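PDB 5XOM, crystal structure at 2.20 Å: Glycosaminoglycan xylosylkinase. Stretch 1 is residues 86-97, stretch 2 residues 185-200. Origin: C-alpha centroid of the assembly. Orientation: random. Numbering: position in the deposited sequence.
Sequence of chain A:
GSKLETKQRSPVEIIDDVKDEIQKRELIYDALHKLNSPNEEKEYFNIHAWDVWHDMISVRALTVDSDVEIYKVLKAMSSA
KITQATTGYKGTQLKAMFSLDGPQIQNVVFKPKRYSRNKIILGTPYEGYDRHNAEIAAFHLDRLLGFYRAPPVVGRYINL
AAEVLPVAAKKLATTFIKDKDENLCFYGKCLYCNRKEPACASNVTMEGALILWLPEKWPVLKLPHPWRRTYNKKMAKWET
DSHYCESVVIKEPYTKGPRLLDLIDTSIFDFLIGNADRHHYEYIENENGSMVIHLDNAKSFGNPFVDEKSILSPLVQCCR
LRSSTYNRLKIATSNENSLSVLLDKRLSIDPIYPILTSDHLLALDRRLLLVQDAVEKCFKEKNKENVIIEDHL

Stretch 1, residues 86-97: TTGYKGTQLKAM
Stretch 2, residues 185-200: CFYGKCLYCNRKEPAC

Each stretch is a loop closed at its base by strand ends paired antiparallel: Thr86 N donates to Met97 O (3.0 Å) and Met97 N to Thr86 O (2.8 Å); Phe186 and Ala199 pair likewise, reinforced by the Cys185–Cys200 disulfide. The loops bury 725 Å², with CA atoms nearest at Tyr89–Cys190 (4.4 Å), Thr92–Leu191 (5.3 Å) and Leu94–Gly188 (5.9 Å). Thr87 (chi1 t) points toward stretch 2, but its OG1 donates to Lys95 O at 2.7 Å, bracing its own loop. Tyr89 (chi1 m, chi2 −88°) lays a ring face against Lys189 CB, 4.2 Å from the ring centroid, a CH-pi contact; Tyr89 CA sits 3.4 Å from Lys189 O. At Gly91 (phi/psi 99/174) a CB would jam against Lys90 O, so glycine fits; Gly91 O accepts the sole cross-stretch hydrogen bond, from Leu191 N (3.1 Å, 164°). Thr92 (t) sets its polar OG1 3.2 Å from Tyr192 CD2, at the ring's slightly positive C-H edge. Leu94 (chi1 t, chi2 p) is the apolar plug: CD1 lies 3.6 Å from Phe186 CE2, CD2 3.9 Å from Ala199 CB, and CB 3.8 Å from Cys193 SG, whose disulfide to Cys190 staples a type I turn. Gly188 (phi 71°) leaves room for Leu94 CD1, 3.5 Å from Gly188 CA; a CB there would clash. Small Ala96 rests its CB 4.3 Å from Phe186 CZ.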

ATOM      1  N   THR A  86      -1.086 -19.103 -27.141  1.00 33.13           N
ATOM      2  CA  THR A  86      -1.540 -20.458 -27.422  1.00 32.34           C
ATOM      3  C   THR A  86      -2.953 -20.658 -26.889  1.00 31.27           C
ATOM      4  O   THR A  86      -3.590 -19.734 -26.378  1.00 31.15           O
ATOM      5  CB  THR A  86      -0.585 -21.501 -26.833  1.00 36.12           C
ATOM      6  OG1 THR A  86      -1.011 -22.810 -27.236  1.00 46.14           O
ATOM      7  CG2 THR A  86      -0.564 -21.418 -25.323  1.00 25.96           C
ATOM      8  N   THR A  87      -3.441 -21.889 -27.031  1.00 33.22           N
ATOM      9  CA  THR A  87      -4.767 -22.278 -26.580  1.00 38.13           C
ATOM     10  C   THR A  87      -4.751 -23.780 -26.324  1.00 45.95           C
ATOM     11  O   THR A  87      -3.877 -24.496 -26.819  1.00 44.90           O
ATOM     12  CB  THR A  87      -5.835 -21.908 -27.616  1.00 48.19           C
ATOM     13  OG1 THR A  87      -7.129 -21.974 -27.015  1.00 67.17           O
ATOM     14  CG2 THR A  87      -5.782 -22.866 -28.812  1.00 32.14           C
ATOM     15  N   GLY A  88      -5.716 -24.261 -25.534  1.00 50.87           N
ATOM     16  CA  GLY A  88      -5.687 -25.615 -25.028  1.00 51.60           C
ATOM     17  C   GLY A  88      -6.893 -26.454 -25.431  1.00 63.11           C
ATOM     18  O   GLY A  88      -7.933 -25.942 -25.864  1.00 63.72           O
ATOM     19  N   TYR A  89      -6.743 -27.769 -25.251  1.00 68.89           N
ATOM     20  CA  TYR A  89      -7.817 -28.719 -25.517  1.00 67.12           C
ATOM     21  C   TYR A  89      -8.728 -28.901 -24.315  1.00 61.59           C
ATOM     22  O   TYR A  89      -9.874 -29.340 -24.473  1.00 51.65           O
ATOM     23  CB  TYR A  89      -7.246 -30.085 -25.917  1.00 69.86           C
ATOM     24  CG  TYR A  89      -6.623 -30.149 -27.297  1.00 78.01           C
ATOM     25  CD1 TYR A  89      -7.395 -30.434 -28.418  1.00 83.21           C
ATOM     26  CD2 TYR A  89      -5.258 -29.952 -27.475  1.00 78.47           C
ATOM     27  CE1 TYR A  89      -6.828 -30.506 -29.682  1.00 88.06           C
ATOM     28  CE2 TYR A  89      -4.681 -30.021 -28.734  1.00 79.46           C
ATOM     29  CZ  TYR A  89      -5.470 -30.299 -29.834  1.00 88.08           C
ATOM     30  OH  TYR A  89      -4.897 -30.367 -31.087  1.00 90.21           O
ATOM     31  N   LYS A  90      -8.235 -28.578 -23.127  1.00 71.74           N
ATOM     32  CA  LYS A  90      -8.981 -28.741 -21.893  1.00 74.15           C
ATOM     33  C   LYS A  90      -9.954 -27.584 -21.694  1.00 74.06           C
ATOM     34  O   LYS A  90      -9.724 -26.460 -22.150  1.00 74.38           O
ATOM     35  CB  LYS A  90      -8.025 -28.824 -20.699  1.00 72.63           C
ATOM     36  CG  LYS A  90      -7.157 -27.572 -20.479  1.00 77.60           C
ATOM     37  CD  LYS A  90      -5.915 -27.536 -21.373  1.00 75.31           C
ATOM     38  CE  LYS A  90      -5.116 -26.261 -21.158  1.00 76.27           C
ATOM     39  NZ  LYS A  90      -3.888 -26.251 -21.995  1.00 80.65           N
ATOM     40  N   GLY A  91     -11.047 -27.870 -21.005  1.00 67.98           N
ATOM     41  CA  GLY A  91     -12.005 -26.847 -20.648  1.00 63.52           C
ATOM     42  C   GLY A  91     -13.202 -26.813 -21.582  1.00 66.67           C
ATOM     43  O   GLY A  91     -13.273 -27.504 -22.601  1.00 68.80           O
ATOM     44  N   THR A  92     -14.157 -25.972 -21.196  1.00 67.63           N
ATOM     45  CA  THR A  92     -15.413 -25.813 -21.903  1.00 62.68           C
ATOM     46  C   THR A  92     -15.498 -24.516 -22.691  1.00 54.12           C
ATOM     47  O   THR A  92     -16.365 -24.393 -23.563  1.00 60.50           O
ATOM     48  CB  THR A  92     -16.565 -25.839 -20.892  1.00 69.12           C
ATOM     49  OG1 THR A  92     -17.763 -25.343 -21.502  1.00 75.63           O
ATOM     50  CG2 THR A  92     -16.217 -24.963 -19.687  1.00 65.73           C
ATOM     51  N   GLN A  93     -14.615 -23.563 -22.415  1.00 42.85           N
ATOM     52  CA  GLN A  93     -14.756 -22.193 -22.881  1.00 38.79           C
ATOM     53  C   GLN A  93     -13.628 -21.814 -23.828  1.00 32.25           C
ATOM     54  O   GLN A  93     -12.479 -22.226 -23.642  1.00 33.99           O
ATOM     55  CB  GLN A  93     -14.802 -21.235 -21.696  1.00 38.20           C
ATOM     56  CG  GLN A  93     -16.037 -21.441 -20.836  1.00 44.49           C
ATOM     57  CD  GLN A  93     -17.324 -21.283 -21.625  1.00 57.10           C
ATOM     58  OE1 GLN A  93     -17.499 -20.311 -22.361  1.00 65.74           O
ATOM     59  NE2 GLN A  93     -18.228 -22.247 -21.485  1.00 58.20           N
ATOM     60  N   LEU A  94     -13.959 -21.017 -24.841  1.00 28.35           N
ATOM     61  CA  LEU A  94     -12.936 -20.529 -25.755  1.00 22.26           C
ATOM     62  C   LEU A  94     -12.130 -19.436 -25.067  1.00 23.32           C
ATOM     63  O   LEU A  94     -12.696 -18.472 -24.540  1.00 28.54           O
ATOM     64  CB  LEU A  94     -13.572 -20.007 -27.042  1.00 22.35           C
ATOM     65  CG  LEU A  94     -12.626 -19.316 -28.022  1.00 35.97           C
ATOM     66  CD1 LEU A  94     -11.481 -20.251 -28.365  1.00 38.73           C
ATOM     67  CD2 LEU A  94     -13.387 -18.929 -29.287  1.00 33.39           C
ATOM     68  N   LYS A  95     -10.815 -19.606 -25.042  1.00 21.19           N
ATOM     69  CA  LYS A  95      -9.906 -18.615 -24.485  1.00 33.25           C
ATOM     70  C   LYS A  95      -8.531 -18.841 -25.096  1.00 30.05           C
ATOM     71  O   LYS A  95      -8.308 -19.807 -25.827  1.00 32.24           O
ATOM     72  CB  LYS A  95      -9.850 -18.701 -22.958  1.00 37.23           C
ATOM     73  CG  LYS A  95      -9.230 -19.989 -22.438  1.00 44.22           C
ATOM     74  CD  LYS A  95      -9.514 -20.163 -20.951  1.00 54.01           C
ATOM     75  CE  LYS A  95      -8.939 -21.464 -20.413  1.00 59.03           C
ATOM     76  NZ  LYS A  95      -9.295 -21.655 -18.978  1.00 63.20           N
ATOM     77  N   ALA A  96      -7.606 -17.948 -24.769  1.00 29.62           N
ATOM     78  CA  ALA A  96      -6.218 -18.068 -25.174  1.00 28.73           C
ATOM     79  C   ALA A  96      -5.336 -17.805 -23.962  1.00 29.63           C
ATOM     80  O   ALA A  96      -5.799 -17.332 -22.920  1.00 26.49           O
ATOM     81  CB  ALA A  96      -5.867 -17.102 -26.317  1.00 23.85           C
ATOM     82  N   MET A  97      -4.057 -18.126 -24.095  1.00 26.21           N
ATOM     83  CA  MET A  97      -3.077 -17.859 -23.051  1.00 27.44           C
ATOM     84  C   MET A  97      -1.962 -17.020 -23.669  1.00 27.79           C
ATOM     85  O   MET A  97      -1.401 -17.401 -24.701  1.00 31.75           O
ATOM     86  CB  MET A  97      -2.570 -19.185 -22.467  1.00 24.38           C
ATOM     87  CG  MET A  97      -1.694 -19.119 -21.221  1.00 36.09           C
ATOM     88  SD  MET A  97      -0.145 -18.204 -21.363  1.00 40.66           S
ATOM     89  CE  MET A  97       0.995 -19.498 -21.810  1.00 27.29           C
ATOM     90  N   CYS A 185     -11.006 -13.866 -36.892  1.00 30.20           N
ATOM     91  CA  CYS A 185     -11.587 -14.568 -35.754  1.00 24.49           C
ATOM     92  C   CYS A 185     -10.719 -15.768 -35.404  1.00 33.02           C
ATOM     93  O   CYS A 185      -9.832 -16.156 -36.166  1.00 32.35           O
ATOM     94  CB  CYS A 185     -13.014 -15.044 -36.050  1.00 22.52           C
ATOM     95  SG  CYS A 185     -14.087 -13.893 -36.954  1.00 28.89           S
ATOM     96  N   PHE A 186     -10.982 -16.362 -34.241  1.00 30.52           N
ATOM     97  CA  PHE A 186     -10.444 -17.684 -33.947  1.00 30.85           C
ATOM     98  C   PHE A 186     -11.456 -18.451 -33.104  1.00 29.41           C
ATOM     99  O   PHE A 186     -12.275 -17.853 -32.403  1.00 28.60           O
ATOM    100  CB  PHE A 186      -9.062 -17.628 -33.261  1.00 27.26           C
ATOM    101  CG  PHE A 186      -9.085 -17.188 -31.815  1.00 26.69           C
ATOM    102  CD1 PHE A 186      -9.009 -15.842 -31.471  1.00 30.10           C
ATOM    103  CD2 PHE A 186      -9.125 -18.132 -30.800  1.00 26.93           C
ATOM    104  CE1 PHE A 186      -9.008 -15.445 -30.137  1.00 30.57           C
ATOM    105  CE2 PHE A 186      -9.124 -17.748 -29.464  1.00 29.32           C
ATOM    106  CZ  PHE A 186      -9.066 -16.402 -29.133  1.00 27.93           C
ATOM    107  N   TYR A 187     -11.422 -19.785 -33.210  1.00 30.27           N
ATOM    108  CA  TYR A 187     -12.397 -20.624 -32.522  1.00 26.48           C
ATOM    109  C   TYR A 187     -11.818 -21.630 -31.530  1.00 30.45           C
ATOM    110  O   TYR A 187     -12.599 -22.313 -30.862  1.00 35.76           O
ATOM    111  CB  TYR A 187     -13.278 -21.368 -33.537  1.00 28.44           C
ATOM    112  CG  TYR A 187     -12.557 -22.315 -34.466  1.00 34.47           C
ATOM    113  CD1 TYR A 187     -12.270 -23.620 -34.076  1.00 40.17           C
ATOM    114  CD2 TYR A 187     -12.203 -21.923 -35.752  1.00 35.31           C
ATOM    115  CE1 TYR A 187     -11.627 -24.497 -34.931  1.00 40.68           C
ATOM    116  CE2 TYR A 187     -11.559 -22.791 -36.614  1.00 36.66           C
ATOM    117  CZ  TYR A 187     -11.273 -24.078 -36.200  1.00 44.55           C
ATOM    118  OH  TYR A 187     -10.629 -24.947 -37.055  1.00 44.78           O
ATOM    119  N   GLY A 188     -10.492 -21.752 -31.409  1.00 30.43           N
ATOM    120  CA  GLY A 188      -9.881 -22.575 -30.362  1.00 28.96           C
ATOM    121  C   GLY A 188     -10.055 -24.078 -30.560  1.00 40.04           C
ATOM    122  O   GLY A 188     -10.541 -24.555 -31.587  1.00 44.86           O
ATOM    123  N   LYS A 189      -9.625 -24.835 -29.535  1.00 52.07           N
ATOM    124  CA  LYS A 189      -9.690 -26.294 -29.573  1.00 55.07           C
ATOM    125  C   LYS A 189     -10.270 -26.921 -28.306  1.00 59.07           C
ATOM    126  O   LYS A 189     -10.022 -28.104 -28.039  1.00 69.06           O
ATOM    127  CB  LYS A 189      -8.305 -26.877 -29.860  1.00 50.18           C
ATOM    128  CG  LYS A 189      -7.818 -26.554 -31.253  1.00 56.72           C
ATOM    129  CD  LYS A 189      -6.448 -27.125 -31.533  1.00 60.67           C
ATOM    130  CE  LYS A 189      -6.105 -26.909 -32.993  1.00 59.91           C
ATOM    131  NZ  LYS A 189      -7.143 -27.566 -33.847  1.00 63.54           N
ATOM    132  N   CYS A 190     -11.044 -26.166 -27.531  1.00 48.83           N
ATOM    133  CA  CYS A 190     -11.676 -26.661 -26.311  1.00 47.82           C
ATOM    134  C   CYS A 190     -12.810 -27.631 -26.657  1.00 52.55           C
ATOM    135  O   CYS A 190     -13.126 -27.872 -27.825  1.00 49.05           O
ATOM    136  CB  CYS A 190     -12.176 -25.485 -25.482  1.00 41.15           C
ATOM    137  SG  CYS A 190     -13.705 -24.766 -26.122  1.00 53.49           S
ATOM    138  N   LEU A 191     -13.436 -28.199 -25.617  1.00 55.14           N
ATOM    139  CA  LEU A 191     -14.432 -29.255 -25.821  1.00 56.89           C
ATOM    140  C   LEU A 191     -15.567 -28.796 -26.729  1.00 54.76           C
ATOM    141  O   LEU A 191     -15.971 -29.515 -27.650  1.00 54.06           O
ATOM    142  CB  LEU A 191     -15.018 -29.720 -24.492  1.00 66.35           C
ATOM    143  CG  LEU A 191     -14.161 -30.463 -23.477  1.00 72.35           C
ATOM    144  CD1 LEU A 191     -14.961 -30.646 -22.182  1.00 73.51           C
ATOM    145  CD2 LEU A 191     -13.646 -31.790 -24.053  1.00 63.52           C
ATOM    146  N   TYR A 192     -16.116 -27.609 -26.472  1.00 54.43           N
ATOM    147  CA  TYR A 192     -17.225 -27.097 -27.269  1.00 59.02           C
ATOM    148  C   TYR A 192     -16.763 -26.130 -28.341  1.00 57.17           C
ATOM    149  O   TYR A 192     -17.597 -25.548 -29.039  1.00 52.73           O
ATOM    150  CB  TYR A 192     -18.245 -26.405 -26.366  1.00 64.14           C
ATOM    151  CG  TYR A 192     -18.796 -27.310 -25.291  1.00 78.32           C
ATOM    152  CD1 TYR A 192     -19.102 -28.625 -25.564  1.00 80.00           C
ATOM    153  CD2 TYR A 192     -18.998 -26.852 -24.006  1.00 82.62           C
ATOM    154  CE1 TYR A 192     -19.599 -29.463 -24.582  1.00 81.99           C
ATOM    155  CE2 TYR A 192     -19.496 -27.693 -23.016  1.00 85.14           C
ATOM    156  CZ  TYR A 192     -19.795 -28.997 -23.310  1.00 86.02           C
ATOM    157  OH  TYR A 192     -20.289 -29.838 -22.332  1.00 90.61           O
ATOM    158  N   CYS A 193     -15.454 -25.980 -28.511  1.00 49.99           N
ATOM    159  CA  CYS A 193     -14.931 -25.059 -29.503  1.00 41.42           C
ATOM    160  C   CYS A 193     -15.132 -25.635 -30.898  1.00 42.23           C
ATOM    161  O   CYS A 193     -14.841 -26.810 -31.145  1.00 47.76           O
ATOM    162  CB  CYS A 193     -13.455 -24.790 -29.221  1.00 31.24           C
ATOM    163  SG  CYS A 193     -13.168 -23.702 -27.790  1.00 41.31           S
ATOM    164  N   ASN A 194     -15.659 -24.818 -31.806  1.00 38.61           N
ATOM    165  CA  ASN A 194     -15.809 -25.246 -33.189  1.00 36.43           C
ATOM    166  C   ASN A 194     -15.912 -24.031 -34.095  1.00 38.32           C
ATOM    167  O   ASN A 194     -16.218 -22.917 -33.657  1.00 35.54           O
ATOM    168  CB  ASN A 194     -17.026 -26.159 -33.381  1.00 37.68           C
ATOM    169  CG  ASN A 194     -18.326 -25.444 -33.133  1.00 39.86           C
ATOM    170  OD1 ASN A 194     -18.886 -24.821 -34.034  1.00 50.55           O
ATOM    171  ND2 ASN A 194     -18.821 -25.527 -31.904  1.00 34.45           N
ATOM    172  N   ARG A 195     -15.683 -24.292 -35.383  1.00 33.74           N
ATOM    173  CA  ARG A 195     -15.575 -23.254 -36.400  1.00 34.87           C
ATOM    174  C   ARG A 195     -16.850 -22.424 -36.528  1.00 33.98           C
ATOM    175  O   ARG A 195     -16.794 -21.264 -36.952  1.00 40.23           O
ATOM    176  CB  ARG A 195     -15.207 -23.918 -37.730  1.00 47.73           C
ATOM    177  CG  ARG A 195     -15.413 -23.097 -38.981  1.00 60.95           C
ATOM    178  CD  ARG A 195     -14.972 -23.893 -40.200  1.00 77.27           C
ATOM    179  NE  ARG A 195     -14.393 -23.053 -41.242  1.00 88.29           N
ATOM    180  CZ  ARG A 195     -13.091 -22.995 -41.509  1.00 91.33           C
ATOM    181  NH1 ARG A 195     -12.240 -23.748 -40.821  1.00 91.15           N
ATOM    182  NH2 ARG A 195     -12.641 -22.202 -42.471  1.00 90.27           N
ATOM    183  N   LYS A 196     -18.004 -22.978 -36.171  1.00 32.28           N
ATOM    184  CA  LYS A 196     -19.231 -22.199 -36.296  1.00 37.62           C
ATOM    185  C   LYS A 196     -19.472 -21.268 -35.114  1.00 36.31           C
ATOM    186  O   LYS A 196     -20.402 -20.457 -35.168  1.00 35.25           O
ATOM    187  CB  LYS A 196     -20.435 -23.129 -36.441  1.00 43.58           C
ATOM    188  CG  LYS A 196     -20.529 -23.902 -37.748  1.00 51.42           C
ATOM    189  CD  LYS A 196     -21.289 -25.207 -37.530  1.00 62.29           C
ATOM    190  CE  LYS A 196     -22.375 -25.415 -38.579  1.00 70.22           C
ATOM    191  NZ  LYS A 196     -21.882 -25.251 -39.972  1.00 75.11           N
ATOM    192  N   GLU A 197     -18.652 -21.341 -34.068  1.00 33.20           N
ATOM    193  CA  GLU A 197     -18.787 -20.481 -32.890  1.00 35.98           C
ATOM    194  C   GLU A 197     -17.468 -19.776 -32.600  1.00 35.22           C
ATOM    195  O   GLU A 197     -16.834 -20.010 -31.565  1.00 31.15           O
ATOM    196  CB  GLU A 197     -19.247 -21.300 -31.686  1.00 40.89           C
ATOM    197  CG  GLU A 197     -20.638 -21.907 -31.852  1.00 44.37           C
ATOM    198  CD  GLU A 197     -21.026 -22.790 -30.683  1.00 46.87           C
ATOM    199  OE1 GLU A 197     -21.039 -24.027 -30.852  1.00 55.23           O
ATOM    200  OE2 GLU A 197     -21.297 -22.251 -29.592  1.00 45.83           O
ATOM    201  N   PRO A 198     -17.015 -18.907 -33.500  1.00 29.51           N
ATOM    202  CA  PRO A 198     -15.751 -18.210 -33.274  1.00 34.88           C
ATOM    203  C   PRO A 198     -15.943 -16.960 -32.427  1.00 31.03           C
ATOM    204  O   PRO A 198     -17.039 -16.405 -32.320  1.00 31.34           O
ATOM    205  CB  PRO A 198     -15.312 -17.839 -34.695  1.00 29.51           C
ATOM    206  CG  PRO A 198     -16.618 -17.571 -35.397  1.00 27.46           C
ATOM    207  CD  PRO A 198     -17.635 -18.505 -34.780  1.00 26.20           C
ATOM    208  N   ALA A 199     -14.839 -16.526 -31.825  1.00 28.80           N
ATOM    209  CA  ALA A 199     -14.729 -15.178 -31.286  1.00 23.48           C
ATOM    210  C   ALA A 199     -14.135 -14.298 -32.375  1.00 29.55           C
ATOM    211  O   ALA A 199     -13.079 -14.622 -32.929  1.00 25.94           O
ATOM    212  CB  ALA A 199     -13.842 -15.146 -30.041  1.00 22.76           C
ATOM    213  N   CYS A 200     -14.815 -13.202 -32.693  1.00 20.59           N
ATOM    214  CA  CYS A 200     -14.453 -12.370 -33.829  1.00 21.83           C
ATOM    215  C   CYS A 200     -14.063 -10.969 -33.379  1.00 28.54           C
ATOM    216  O   CYS A 200     -14.672 -10.403 -32.464  1.00 24.18           O
ATOM    217  CB  CYS A 200     -15.599 -12.298 -34.827  1.00 30.37           C
ATOM    218  SG  CYS A 200     -15.779 -13.815 -35.789  1.00 44.49           S
TER